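Local coordinates for thiamine-binding periplasmic protein (Escherichia coli, PDB 2QRY) that binds thiamine, thiamine phosphate and thiamine diphosphate with high affinity in the periplasm and serves the ThiBPQ ABC transporter in thiamine import, at residues T26-D31 against N76-V81; N68-E73 against T96-K101; V81-D86 against E248-T253. One frame throughout, in Å; residues are numbered along the deposited sequence.

Interaction 1. Residues T26-D31 against N76-V81. With TPS (thiamin phosphate), chain E.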
loop_
_atom_site.group_PDB
_atom_site.type_symbol
_atom_site.label_atom_id
_atom_site.label_comp_id
_atom_site.label_asym_id
_atom_site.label_seq_id
_atom_site.Cartn_x
_atom_site.Cartn_y
_atom_site.Cartn_z
ATOM N N THR A 26 -16.565 -10.174 -8.759
ATOM C CA THR A 26 -15.368 -9.583 -9.347
ATOM C C THR A 26 -14.695 -8.581 -8.422
ATOM O O THR A 26 -15.299 -7.589 -8.024
ATOM C CB THR A 26 -15.719 -8.895 -10.682
ATOM O OG1 THR A 26 -16.230 -9.878 -11.590
ATOM C CG2 THR A 26 -14.492 -8.238 -11.298
ATOM N N VAL A 27 -13.436 -8.843 -8.089
ATOM C CA VAL A 27 -12.692 -7.964 -7.197
ATOM C C VAL A 27 -11.425 -7.359 -7.819
ATOM O O VAL A 27 -10.428 -8.061 -8.009
ATOM C CB VAL A 27 -12.276 -8.717 -5.911
ATOM C CG1 VAL A 27 -11.541 -7.769 -4.964
ATOM C CG2 VAL A 27 -13.511 -9.319 -5.232
ATOM N N TYR A 28 -11.468 -6.062 -8.127
ATOM C CA TYR A 28 -10.311 -5.364 -8.683
ATOM C C TYR A 28 -9.244 -5.200 -7.595
ATOM O O TYR A 28 -9.557 -4.832 -6.465
ATOM C CB TYR A 28 -10.697 -3.969 -9.180
ATOM C CG TYR A 28 -11.412 -3.912 -10.510
ATOM C CD1 TYR A 28 -11.714 -5.072 -11.225
ATOM C CD2 TYR A 28 -11.772 -2.688 -11.063
ATOM C CE1 TYR A 28 -12.357 -5.007 -12.459
ATOM C CE2 TYR A 28 -12.410 -2.609 -12.290
ATOM C CZ TYR A 28 -12.701 -3.769 -12.984
ATOM O OH TYR A 28 -13.332 -3.684 -14.203
ATOM N N THR A 29 -7.987 -5.457 -7.941
ATOM C CA THR A 29 -6.900 -5.308 -6.979
ATOM C C THR A 29 -5.558 -5.166 -7.710
ATOM O O THR A 29 -5.512 -5.235 -8.936
ATOM C CB THR A 29 -6.850 -6.516 -6.002
ATOM O OG1 THR A 29 -5.921 -6.236 -4.949
ATOM C CG2 THR A 29 -6.427 -7.793 -6.736
ATOM N N TYR A 30 -4.477 -4.952 -6.960
ATOM C CA TYR A 30 -3.155 -4.807 -7.560
ATOM C C TYR A 30 -2.466 -6.163 -7.721
ATOM O O TYR A 30 -2.901 -7.154 -7.121
ATOM C CB TYR A 30 -2.304 -3.828 -6.738
ATOM C CG TYR A 30 -2.252 -4.087 -5.246
ATOM C CD1 TYR A 30 -1.373 -5.028 -4.708
ATOM C CD2 TYR A 30 -3.041 -3.341 -4.365
ATOM C CE1 TYR A 30 -1.269 -5.212 -3.318
ATOM C CE2 TYR A 30 -2.951 -3.516 -2.979
ATOM C CZ TYR A 30 -2.061 -4.448 -2.465
ATOM O OH TYR A 30 -1.934 -4.586 -1.099
ATOM N N ASP A 31 -1.395 -6.214 -8.518
ATOM C CA ASP A 31 -0.721 -7.484 -8.790
ATOM C C ASP A 31 -0.078 -8.255 -7.654
ATOM O O ASP A 31 -0.160 -9.483 -7.636
ATOM C CB ASP A 31 0.300 -7.350 -9.936
ATOM C CG ASP A 31 1.316 -6.251 -9.708
ATOM O OD1 ASP A 31 1.770 -6.063 -8.559
ATOM O OD2 ASP A 31 1.678 -5.581 -10.698
ATOM N N ASN A 76 -20.286 1.188 -15.952
ATOM C CA ASN A 76 -20.016 0.163 -16.961
ATOM C C ASN A 76 -18.970 -0.787 -16.387
ATOM O O ASN A 76 -18.667 -1.825 -16.976
ATOM C CB ASN A 76 -19.458 0.781 -18.249
ATOM C CG ASN A 76 -20.535 1.410 -19.119
ATOM O OD1 ASN A 76 -20.235 2.169 -20.041
ATOM N ND2 ASN A 76 -21.792 1.089 -18.837
ATOM N N SER A 77 -18.413 -0.418 -15.239
ATOM C CA SER A 77 -17.398 -1.238 -14.589
ATOM C C SER A 77 -17.925 -2.638 -14.293
ATOM O O SER A 77 -19.102 -2.815 -13.978
ATOM C CB SER A 77 -16.947 -0.586 -13.283
ATOM O OG SER A 77 -16.074 -1.445 -12.572
ATOM N N LYS A 78 -17.058 -3.634 -14.389
ATOM C CA LYS A 78 -17.496 -4.987 -14.109
ATOM C C LYS A 78 -17.109 -5.411 -12.700
ATOM O O LYS A 78 -17.369 -6.541 -12.284
ATOM C CB LYS A 78 -16.946 -5.962 -15.160
ATOM C CG LYS A 78 -15.443 -5.940 -15.381
ATOM C CD LYS A 78 -15.088 -6.710 -16.657
ATOM C CE LYS A 78 -13.582 -6.917 -16.826
ATOM N NZ LYS A 78 -13.026 -7.966 -15.914
ATOM N N ALA A 79 -16.517 -4.483 -11.955
ATOM C CA ALA A 79 -16.098 -4.758 -10.589
ATOM C C ALA A 79 -17.232 -4.647 -9.572
ATOM O O ALA A 79 -18.102 -3.784 -9.677
ATOM C CB ALA A 79 -14.969 -3.824 -10.192
ATOM N N ASP A 80 -17.198 -5.536 -8.588
ATOM C CA ASP A 80 -18.172 -5.561 -7.501
ATOM C C ASP A 80 -17.475 -4.949 -6.288
ATOM O O ASP A 80 -18.093 -4.279 -5.463
ATOM C CB ASP A 80 -18.580 -7.003 -7.185
ATOM C CG ASP A 80 -19.310 -7.674 -8.337
ATOM O OD1 ASP A 80 -20.372 -7.153 -8.748
ATOM O OD2 ASP A 80 -18.833 -8.720 -8.825
ATOM N N VAL A 81 -16.172 -5.185 -6.197
ATOM C CA VAL A 81 -15.368 -4.664 -5.099
ATOM C C VAL A 81 -13.990 -4.222 -5.595
ATOM O O VAL A 81 -13.404 -4.855 -6.473
ATOM C CB VAL A 81 -15.136 -5.739 -3.999
ATOM C CG1 VAL A 81 -14.298 -5.158 -2.873
ATOM C CG2 VAL A 81 -16.455 -6.239 -3.461
HETATM C CM2 TPS E . 8.383 -8.193 0.240
HETATM N N3 TPS E . 3.067 -4.413 -0.568
HETATM C C2 TPS E . 3.876 -4.441 -1.608
HETATM S S1 TPS E . 3.153 -3.357 -2.736
HETATM C C5 TPS E . 1.758 -2.885 -1.755
HETATM C C4 TPS E . 1.958 -3.621 -0.607
HETATM C CM4 TPS E . 0.975 -3.531 0.555
HETATM C C6 TPS E . 0.713 -1.909 -2.198
HETATM C C7 TPS E . 1.163 -1.635 -3.633
HETATM O O7 TPS E . 0.371 -0.675 -4.321
HETATM N N1A TPS E . 7.026 -6.291 1.010
HETATM C C2A TPS E . 7.073 -7.445 0.339
HETATM N N3A TPS E . 5.986 -7.944 -0.246
HETATM C C4A TPS E . 4.798 -7.305 -0.184
HETATM N N4A TPS E . 3.686 -7.845 -0.805
HETATM C C5A TPS E . 4.708 -6.065 0.525
HETATM C C6A TPS E . 5.887 -5.589 1.122
HETATM C C7A TPS E . 3.395 -5.255 0.650
HETATM P P1 TPS E . 1.003 -0.542 -5.803
HETATM O O1 TPS E . 2.514 -0.197 -5.692
HETATM O O2 TPS E . 0.222 0.529 -6.668
HETATM O O3 TPS E . 0.875 -1.910 -6.507
#
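Thr26 O is gripped twice, by Asp80 N at 2.9 Å and by Val81 N at 3.1 Å. Thr26 is thus held at both its N-H and its carbonyl, Thr26 N donating to the anti lone pair of Asp80 OD2 at 2.7 Å. Val27 and Val81 then form a parallel bridge, their side chains lying alongside each other, and Tyr28 N closes it on Val81 O at 2.8 Å. The pattern illustrates how a loop is drawn into a parallel strand pair of the mixed sheet as the next strand begins.

The tight part lies over the Tyr28 ring. The Ala79 methyl sits 3.3 Å above the centre of one face, only 3° off the normal, a textbook CH-pi contact. With CG anti to its carbonyl carbon (chi1 -78°), the ring turns one face to the Ala79 methyl, and its hydroxyl bonds to Glu73. Replacing Tyr28 with an alanine would probably open a gap under the Ala79 methyl and leave Glu73 short of one hydroxyl mate. The solvent side is looser: exposed Lys78 crosses the phenol at about a right angle, its CG 3.3 Å from Tyr28 OH.

Beyond the strand, Tyr30 lays a ring face against C6 of thiamin phosphate. Asp80 OD2 takes the Thr26 N-H and OD1 bonds Ser256, consistent with a junction set largely by directed hydrogen bonds.

Interaction 2. Residues N68-E73 against T96-K101; sequences NRLRME and TGLFAK
Leu70 O, near the end of helix 63-73, is approached from two quarters: Glu73 N offers it a weak helical hydrogen bond at 3.1 Å, and Leu98 CD2 presses on it at 3.1 Å. Leu98 CD2 also lies 3.5 Å from Leu70 CG, tighter than ordinary van der Waals contact, the two side chains sliding past each other in opposite directions. Leu98 has a first torsion of -92°, away from the usual staggered positions.

With Leu70 CG anti to its backbone N (chi1 -172°) and chi2 near 71°, Leu70 CD2 is directed to Phe99 CZ, 3.3 Å away. Phe99 also takes an edge-to-face partner, Phe120, and rests with Leu70 on Val82 of the sheet. At the exposed margin the Arg71 chain crosses Thr96 obliquely, its CG 3.5 Å from Thr96 OG1.

The example shows a helix of an alpha/beta layer joined to the loop that leaves helix 90-96, where Gly97 takes up the positive phi after the helix. Since the closest pairs are made by methyls, the join implies dependence on shape and on burial of hydrocarbon more than on bond direction.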
loop_
_atom_site.group_PDB
_atom_site.type_symbol
_atom_site.label_atom_id
_atom_site.label_comp_id
_atom_site.label_asym_id
_atom_site.label_seq_id
_atom_site.Cartn_x
_atom_site.Cartn_y
_atom_site.Cartn_z
ATOM N N ASN A 68 -8.453 5.635 -10.491
ATOM C CA ASN A 68 -8.598 6.368 -11.743
ATOM C C ASN A 68 -9.251 5.520 -12.820
ATOM O O ASN A 68 -10.024 6.026 -13.632
ATOM C CB ASN A 68 -7.249 6.948 -12.220
ATOM C CG ASN A 68 -6.365 5.930 -12.919
ATOM O OD1 ASN A 68 -6.680 5.443 -14.009
ATOM N ND2 ASN A 68 -5.232 5.617 -12.300
ATOM N N ARG A 69 -8.974 4.223 -12.808
ATOM C CA ARG A 69 -9.572 3.345 -13.795
ATOM C C ARG A 69 -11.064 3.172 -13.526
ATOM O O ARG A 69 -11.883 3.192 -14.450
ATOM C CB ARG A 69 -8.876 1.989 -13.797
ATOM C CG ARG A 69 -9.463 1.041 -14.811
ATOM C CD ARG A 69 -8.481 -0.041 -15.171
ATOM N NE ARG A 69 -9.073 -1.035 -16.060
ATOM C CZ ARG A 69 -8.379 -1.976 -16.684
ATOM N NH1 ARG A 69 -7.066 -2.050 -16.515
ATOM N NH2 ARG A 69 -9.001 -2.846 -17.473
ATOM N N LEU A 70 -11.419 3.020 -12.255
ATOM C CA LEU A 70 -12.817 2.853 -11.883
ATOM C C LEU A 70 -13.611 4.116 -12.221
ATOM O O LEU A 70 -14.759 4.037 -12.647
ATOM C CB LEU A 70 -12.941 2.555 -10.389
ATOM C CG LEU A 70 -14.354 2.173 -9.951
ATOM C CD1 LEU A 70 -14.682 0.787 -10.476
ATOM C CD2 LEU A 70 -14.460 2.202 -8.446
ATOM N N ARG A 71 -13.003 5.280 -12.020
ATOM C CA ARG A 71 -13.671 6.537 -12.317
ATOM C C ARG A 71 -13.958 6.677 -13.811
ATOM O O ARG A 71 -14.827 7.454 -14.213
ATOM C CB ARG A 71 -12.813 7.709 -11.869
ATOM C CG ARG A 71 -12.517 7.720 -10.396
ATOM C CD ARG A 71 -11.636 8.893 -10.062
ATOM N NE ARG A 71 -12.262 10.140 -10.475
ATOM C CZ ARG A 71 -11.665 11.325 -10.420
ATOM N NH1 ARG A 71 -10.417 11.420 -9.967
ATOM N NH2 ARG A 71 -12.316 12.415 -10.812
HETATM N N MSE A 72 -13.218 5.936 -14.632
HETATM C CA MSE A 72 -13.421 5.999 -16.066
HETATM C C MSE A 72 -14.321 4.881 -16.572
HETATM O O MSE A 72 -14.847 4.968 -17.673
HETATM C CB MSE A 72 -12.076 5.983 -16.792
HETATM C CG MSE A 72 -11.333 7.305 -16.685
HETATM SE SE MSE A 72 -9.610 7.282 -17.583
HETATM C CE MSE A 72 -8.843 8.856 -16.737
ATOM N N GLU A 73 -14.497 3.836 -15.767
ATOM C CA GLU A 73 -15.368 2.728 -16.147
ATOM C C GLU A 73 -16.793 3.117 -15.764
ATOM O O GLU A 73 -17.762 2.732 -16.423
ATOM C CB GLU A 73 -14.991 1.435 -15.411
ATOM C CG GLU A 73 -13.561 0.952 -15.623
ATOM C CD GLU A 73 -13.376 -0.529 -15.298
ATOM O OE1 GLU A 73 -13.860 -0.984 -14.244
ATOM O OE2 GLU A 73 -12.736 -1.243 -16.094
ATOM N N THR A 96 -16.374 10.454 -5.570
ATOM C CA THR A 96 -16.689 9.882 -6.868
ATOM C C THR A 96 -18.126 9.353 -6.902
ATOM O O THR A 96 -18.794 9.422 -7.927
ATOM C CB THR A 96 -15.686 8.743 -7.219
ATOM O OG1 THR A 96 -15.391 8.780 -8.619
ATOM C CG2 THR A 96 -16.263 7.379 -6.878
ATOM N N GLY A 97 -18.600 8.833 -5.778
ATOM C CA GLY A 97 -19.955 8.313 -5.725
ATOM C C GLY A 97 -20.090 6.899 -6.263
ATOM O O GLY A 97 -21.192 6.358 -6.311
ATOM N N LEU A 98 -18.971 6.294 -6.654
ATOM C CA LEU A 98 -18.966 4.938 -7.199
ATOM C C LEU A 98 -19.069 3.827 -6.152
ATOM O O LEU A 98 -19.323 2.668 -6.488
ATOM C CB LEU A 98 -17.704 4.722 -8.046
ATOM C CG LEU A 98 -17.757 5.002 -9.558
ATOM C CD1 LEU A 98 -18.429 6.322 -9.843
ATOM C CD2 LEU A 98 -16.345 4.999 -10.116
ATOM N N PHE A 99 -18.884 4.170 -4.884
ATOM C CA PHE A 99 -18.950 3.162 -3.831
ATOM C C PHE A 99 -20.178 3.249 -2.944
ATOM O O PHE A 99 -20.704 4.327 -2.698
ATOM C CB PHE A 99 -17.699 3.235 -2.963
ATOM C CG PHE A 99 -16.429 3.058 -3.734
ATOM C CD1 PHE A 99 -15.749 4.161 -4.236
ATOM C CD2 PHE A 99 -15.929 1.784 -3.992
ATOM C CE1 PHE A 99 -14.589 4.002 -4.984
ATOM C CE2 PHE A 99 -14.774 1.614 -4.739
ATOM C CZ PHE A 99 -14.101 2.726 -5.236
ATOM N N ALA A 100 -20.631 2.096 -2.463
ATOM C CA ALA A 100 -21.791 2.037 -1.582
ATOM C C ALA A 100 -21.311 1.708 -0.167
ATOM O O ALA A 100 -20.134 1.392 0.038
ATOM C CB ALA A 100 -22.756 0.973 -2.066
ATOM N N LYS A 101 -22.213 1.792 0.808
ATOM C CA LYS A 101 -21.848 1.484 2.183
ATOM C C LYS A 101 -21.541 -0.005 2.304
ATOM O O LYS A 101 -22.184 -0.840 1.666
ATOM C CB LYS A 101 -22.973 1.905 3.135
ATOM C CG LYS A 101 -23.097 3.420 3.245
ATOM C CD LYS A 101 -24.287 3.851 4.084
ATOM C CE LYS A 101 -24.403 5.370 4.110
ATOM N NZ LYS A 101 -25.575 5.833 4.907
#

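Interaction 3. Residues V81-D86 against E248-T253; sequences VVLGLD and EVAART. With TPS (thiamin phosphate), chain E.
Ala250 CB lies between Val81 and Leu83 on one face of the paired strands, 4.2 Å from both Val81 CG1 and Leu83 CB. On the other face Leu85 CB meets Val249 CG2 at 4.0 Å. Val81 CG1, anti to its backbone N (chi1 -180°), also comes down on Ala251 O.

Around this apolar centre runs the antiparallel ladder. Val82 N donates to Ala251 O at 3.1 Å, and Val249 N reaches Leu85 O at 2.9 Å from well above the carbonyl plane. The ladder carries a G1 beta bulge, to which the Leu85 bond belongs: Gly84 and Leu85 both face Val249, Gly84 N bonding well to Val249 O and Leu85 N only weakly. The positive phi of Gly84 (127°) would jam a CB against the preceding carbonyl oxygen.

At the polar edge a water donates to both Gly84 O and Glu248 OE1. Glu248 OE1 is held by Tyr30 OH as well, while OE2 lies 3.3 Å from CM4 of thiamin phosphate. Asp124 comes close to OE2, and the acidic surroundings they form would probably suit the cationic thiazolium. Asp86 OD2 is hydrogen-bonded to Gln246.

Strand 243-252 runs against strand 81-86 on one side and strand 121-133 on the other, as expected of the antiparallel strand in type II periplasmic binding proteins. Helix 259-269 packs on the Val81 and Ala250 face, helix 63-73 on that of Val82 and Leu85.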
loop_
_atom_site.group_PDB
_atom_site.type_symbol
_atom_site.label_atom_id
_atom_site.label_comp_id
_atom_site.label_asym_id
_atom_site.label_seq_id
_atom_site.Cartn_x
_atom_site.Cartn_y
_atom_site.Cartn_z
ATOM N N VAL A 81 -16.172 -5.185 -6.197
ATOM C CA VAL A 81 -15.368 -4.664 -5.099
ATOM C C VAL A 81 -13.990 -4.222 -5.595
ATOM O O VAL A 81 -13.404 -4.855 -6.473
ATOM C CB VAL A 81 -15.136 -5.739 -3.999
ATOM C CG1 VAL A 81 -14.298 -5.158 -2.873
ATOM C CG2 VAL A 81 -16.455 -6.239 -3.461
ATOM N N VAL A 82 -13.484 -3.125 -5.040
ATOM C CA VAL A 82 -12.151 -2.647 -5.383
ATOM C C VAL A 82 -11.304 -2.836 -4.133
ATOM O O VAL A 82 -11.514 -2.146 -3.137
ATOM C CB VAL A 82 -12.139 -1.151 -5.756
ATOM C CG1 VAL A 82 -10.700 -0.676 -5.909
ATOM C CG2 VAL A 82 -12.914 -0.927 -7.051
ATOM N N LEU A 83 -10.364 -3.776 -4.182
ATOM C CA LEU A 83 -9.490 -4.051 -3.043
ATOM C C LEU A 83 -8.073 -3.519 -3.300
ATOM O O LEU A 83 -7.429 -3.897 -4.270
ATOM C CB LEU A 83 -9.442 -5.556 -2.780
ATOM C CG LEU A 83 -8.628 -6.069 -1.586
ATOM C CD1 LEU A 83 -9.265 -7.355 -1.047
ATOM C CD2 LEU A 83 -7.174 -6.293 -1.993
ATOM N N GLY A 84 -7.590 -2.634 -2.438
ATOM C CA GLY A 84 -6.257 -2.115 -2.650
ATOM C C GLY A 84 -6.121 -0.606 -2.678
ATOM O O GLY A 84 -5.079 -0.100 -3.064
ATOM N N LEU A 85 -7.166 0.126 -2.313
ATOM C CA LEU A 85 -7.049 1.578 -2.259
ATOM C C LEU A 85 -6.515 1.771 -0.854
ATOM O O LEU A 85 -6.278 0.794 -0.164
ATOM C CB LEU A 85 -8.410 2.253 -2.380
ATOM C CG LEU A 85 -9.199 2.080 -3.673
ATOM C CD1 LEU A 85 -10.506 2.859 -3.566
ATOM C CD2 LEU A 85 -8.382 2.581 -4.852
ATOM N N ASP A 86 -6.298 3.003 -0.416
ATOM C CA ASP A 86 -5.830 3.176 0.953
ATOM C C ASP A 86 -6.311 4.474 1.578
ATOM O O ASP A 86 -7.045 5.241 0.957
ATOM C CB ASP A 86 -4.298 3.042 1.051
ATOM C CG ASP A 86 -3.550 4.263 0.546
ATOM O OD1 ASP A 86 -4.190 5.293 0.230
ATOM O OD2 ASP A 86 -2.298 4.187 0.476
ATOM N N GLU A 248 -4.704 -0.000 4.032
ATOM C CA GLU A 248 -5.329 -0.383 2.772
ATOM C C GLU A 248 -6.789 -0.693 3.035
ATOM O O GLU A 248 -7.139 -1.190 4.101
ATOM C CB GLU A 248 -4.628 -1.603 2.174
ATOM C CG GLU A 248 -3.137 -1.424 2.012
ATOM C CD GLU A 248 -2.534 -2.455 1.088
ATOM O OE1 GLU A 248 -2.445 -2.180 -0.133
ATOM O OE2 GLU A 248 -2.166 -3.544 1.581
ATOM N N VAL A 249 -7.636 -0.416 2.057
ATOM C CA VAL A 249 -9.062 -0.637 2.220
ATOM C C VAL A 249 -9.728 -1.244 0.999
ATOM O O VAL A 249 -9.140 -1.339 -0.076
ATOM C CB VAL A 249 -9.781 0.693 2.524
ATOM C CG1 VAL A 249 -9.159 1.354 3.742
ATOM C CG2 VAL A 249 -9.679 1.617 1.328
ATOM N N ALA A 250 -10.973 -1.653 1.192
ATOM C CA ALA A 250 -11.784 -2.224 0.135
ATOM C C ALA A 250 -13.201 -1.664 0.298
ATOM O O ALA A 250 -13.597 -1.264 1.400
ATOM C CB ALA A 250 -11.795 -3.732 0.239
ATOM N N ALA A 251 -13.950 -1.618 -0.798
ATOM C CA ALA A 251 -15.317 -1.123 -0.766
ATOM C C ALA A 251 -16.107 -1.728 -1.920
ATOM O O ALA A 251 -15.534 -2.108 -2.948
ATOM C CB ALA A 251 -15.328 0.388 -0.867
ATOM N N ARG A 252 -17.422 -1.828 -1.746
ATOM C CA ARG A 252 -18.274 -2.383 -2.784
ATOM C C ARG A 252 -18.763 -1.233 -3.656
ATOM O O ARG A 252 -18.957 -0.118 -3.174
ATOM C CB ARG A 252 -19.453 -3.136 -2.159
ATOM C CG ARG A 252 -20.557 -2.272 -1.554
ATOM C CD ARG A 252 -21.552 -3.154 -0.793
ATOM N NE ARG A 252 -22.925 -2.639 -0.789
ATOM C CZ ARG A 252 -23.656 -2.435 -1.886
ATOM N NH1 ARG A 252 -23.155 -2.694 -3.091
ATOM N NH2 ARG A 252 -24.900 -1.986 -1.779
ATOM N N THR A 253 -18.953 -1.503 -4.942
ATOM C CA THR A 253 -19.401 -0.469 -5.863
ATOM C C THR A 253 -20.903 -0.271 -5.789
ATOM O O THR A 253 -21.647 -1.197 -5.472
ATOM C CB THR A 253 -19.012 -0.820 -7.309
ATOM O OG1 THR A 253 -19.570 -2.094 -7.666
ATOM C CG2 THR A 253 -17.486 -0.880 -7.438
HETATM C CM2 TPS E . 8.383 -8.193 0.240
HETATM N N3 TPS E . 3.067 -4.413 -0.568
HETATM C C2 TPS E . 3.876 -4.441 -1.608
HETATM S S1 TPS E . 3.153 -3.357 -2.736
HETATM C C5 TPS E . 1.758 -2.885 -1.755
HETATM C C4 TPS E . 1.958 -3.621 -0.607
HETATM C CM4 TPS E . 0.975 -3.531 0.555
HETATM C C6 TPS E . 0.713 -1.909 -2.198
HETATM C C7 TPS E . 1.163 -1.635 -3.633
HETATM O O7 TPS E . 0.371 -0.675 -4.321
HETATM N N1A TPS E . 7.026 -6.291 1.010
HETATM C C2A TPS E . 7.073 -7.445 0.339
HETATM N N3A TPS E . 5.986 -7.944 -0.246
HETATM C C4A TPS E . 4.798 -7.305 -0.184
HETATM N N4A TPS E . 3.686 -7.845 -0.805
HETATM C C5A TPS E . 4.708 -6.065 0.525
HETATM C C6A TPS E . 5.887 -5.589 1.122
HETATM C C7A TPS E . 3.395 -5.255 0.650
HETATM P P1 TPS E . 1.003 -0.542 -5.803
HETATM O O1 TPS E . 2.514 -0.197 -5.692
HETATM O O2 TPS E . 0.222 0.529 -6.668
HETATM O O3 TPS E . 0.875 -1.910 -6.507
HETATM O O HOH W 1 -2.749 0.080 -1.653
#

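From the N terminus, interaction 1 closes the first loop, bringing the start of strand 81-86 back beside strand 24-29 after three helices and strand 54-59. Interaction 2 opens inside that loop, on helix 63-73, and ends beyond it, so the two cross; Glu73 and Leu70 meet Tyr28 and Ser77 where they touch. Interaction 3 follows interaction 1 in series, sharing Val81, and crosses interaction 2. It spans 161 residues, including the strands of the other domain, before strand 243-252 returns to the first sheet. Ala100 N bonds Arg252 O, joining 96-101 to that returning strand. Together they tie sheet, flanking helix and loop, with interactions 1 and 3 both reaching thiamin phosphate.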